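Local coordinates for sensor protein (Thermotoga maritima, PDB 3A0S) that is the PAS domain of the histidine kinase ThkA, a two-component signalling protein that probably uses ATP to phosphorylate a protein histidine, at residues F79-A82 with K83-L86. Numbering follows the deposited sequence.
Sequences FRNA and KTQL
The backbone N-H of Asn81 bonds to Leu86 O, with N and O 2.9 Å apart, and the N of Gln85 returns a bond of 2.8 Å to Asn81 O, so the chain folds back on itself between Asn81 and Gln85. The Asn81 amide lies over one face of this bend. With CG anti to the backbone N (chi1 178°), its OD1 accepts the N-H of Thr84, three residues on, at 2.8 Å (N-H...O 150°); the N of Lys83, also 2.8 Å from OD1, gives a weak bond in the manner of an Asx turn. Thr84 crosses the asparagine at about a right angle, its OG1 resting 3.3 Å from Asn81 CB. The same OG1 accepts the N-H of Leu86 in a nearly straight bond of 3.2 Å, an ST turn that fixes the return limb. This is the exposed hairpin joining strands 70-80 and 87-95, neighbours in the antiparallel sheet of the PAS fold; next along the strands, Phe79 pairs through its backbone with Glu88 and Gly89. Replacing Asn81 by an alanine would probably leave the N-H groups of Lys83 and Thr84 without their shared acceptor and let the tip of the turn flex. On the flank, Arg80 runs extended from CG to NE beside the returning chain, and NH1 meets Gln85 O at 2.9 Å, edge-on in the guanidinium plane. Gln85, bent at chi2 (-57°), curls its amide over the face opposite the Asn81 amide, where NE2 reaches Ala82 O at 2.8 Å from above the carbonyl plane.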
loop_
_atom_site.group_PDB
_atom_site.type_symbol
_atom_site.label_atom_id
_atom_site.label_comp_id
_atom_site.label_asym_id
_atom_site.label_seq_id
_atom_site.Cartn_x
_atom_site.Cartn_y
_atom_site.Cartn_z
ATOM N N PHE A 79 -10.845 1.837 -2.266
ATOM C CA PHE A 79 -11.769 1.180 -3.202
ATOM C C PHE A 79 -12.938 0.559 -2.453
ATOM O O PHE A 79 -12.834 0.322 -1.248
ATOM C CB PHE A 79 -11.038 0.108 -4.016
ATOM C CG PHE A 79 -10.499 -1.035 -3.170
ATOM C CD1 PHE A 79 -9.242 -0.950 -2.583
ATOM C CD2 PHE A 79 -11.260 -2.191 -2.955
ATOM C CE1 PHE A 79 -8.756 -1.994 -1.789
ATOM C CE2 PHE A 79 -10.778 -3.239 -2.180
ATOM C CZ PHE A 79 -9.526 -3.135 -1.599
ATOM N N ARG A 80 -14.040 0.365 -3.182
ATOM C CA ARG A 80 -15.230 -0.302 -2.653
ATOM C C ARG A 80 -15.412 -1.665 -3.292
ATOM O O ARG A 80 -14.992 -1.896 -4.420
ATOM C CB ARG A 80 -16.486 0.541 -2.905
ATOM C CG ARG A 80 -16.531 1.837 -2.125
ATOM C CD ARG A 80 -17.810 2.644 -2.375
ATOM N NE ARG A 80 -17.691 3.921 -1.667
ATOM C CZ ARG A 80 -18.082 4.138 -0.413
ATOM N NH1 ARG A 80 -18.697 3.211 0.307
ATOM N NH2 ARG A 80 -17.860 5.330 0.115
ATOM N N ASN A 81 -16.076 -2.565 -2.577
ATOM C CA ASN A 81 -16.544 -3.805 -3.177
ATOM C C ASN A 81 -17.773 -3.509 -4.035
ATOM O O ASN A 81 -18.676 -2.827 -3.587
ATOM C CB ASN A 81 -16.861 -4.825 -2.082
ATOM C CG ASN A 81 -17.399 -6.124 -2.635
ATOM O OD1 ASN A 81 -18.573 -6.224 -2.986
ATOM N ND2 ASN A 81 -16.542 -7.144 -2.685
ATOM N N ALA A 82 -17.835 -4.031 -5.261
ATOM C CA ALA A 82 -18.932 -3.688 -6.168
ATOM C C ALA A 82 -20.267 -4.277 -5.729
ATOM O O ALA A 82 -21.308 -3.682 -5.965
ATOM C CB ALA A 82 -18.605 -4.114 -7.609
ATOM N N LYS A 83 -20.217 -5.431 -5.075
ATOM C CA LYS A 83 -21.404 -6.142 -4.636
ATOM C C LYS A 83 -21.999 -5.576 -3.346
ATOM O O LYS A 83 -23.218 -5.504 -3.209
ATOM C CB LYS A 83 -21.082 -7.627 -4.450
ATOM C CG LYS A 83 -20.787 -8.385 -5.749
ATOM C CD LYS A 83 -22.040 -8.530 -6.639
ATOM C CE LYS A 83 -23.014 -9.598 -6.130
ATOM N NZ LYS A 83 -22.528 -10.988 -6.402
ATOM N N THR A 84 -21.150 -5.194 -2.392
ATOM C CA THR A 84 -21.657 -4.724 -1.104
ATOM C C THR A 84 -21.648 -3.204 -1.006
ATOM O O THR A 84 -22.280 -2.637 -0.104
ATOM C CB THR A 84 -20.798 -5.221 0.047
ATOM O OG1 THR A 84 -19.513 -4.620 -0.065
ATOM C CG2 THR A 84 -20.639 -6.736 0.035
ATOM N N GLN A 85 -20.899 -2.554 -1.897
ATOM C CA GLN A 85 -20.697 -1.083 -1.874
ATOM C C GLN A 85 -19.911 -0.567 -0.656
ATOM O O GLN A 85 -19.757 0.655 -0.487
ATOM C CB GLN A 85 -22.005 -0.303 -2.113
ATOM C CG GLN A 85 -22.554 -0.467 -3.538
ATOM C CD GLN A 85 -21.561 -0.038 -4.612
ATOM O OE1 GLN A 85 -20.951 1.034 -4.530
ATOM N NE2 GLN A 85 -21.364 -0.898 -5.608
ATOM N N LEU A 86 -19.339 -1.473 0.139
ATOM C CA LEU A 86 -18.557 -1.061 1.286
ATOM C C LEU A 86 -17.164 -0.649 0.875
ATOM O O LEU A 86 -16.562 -1.255 -0.020
ATOM C CB LEU A 86 -18.433 -2.192 2.307
ATOM C CG LEU A 86 -19.747 -2.596 2.937
ATOM C CD1 LEU A 86 -19.558 -3.886 3.734
ATOM C CD2 LEU A 86 -20.261 -1.484 3.885
#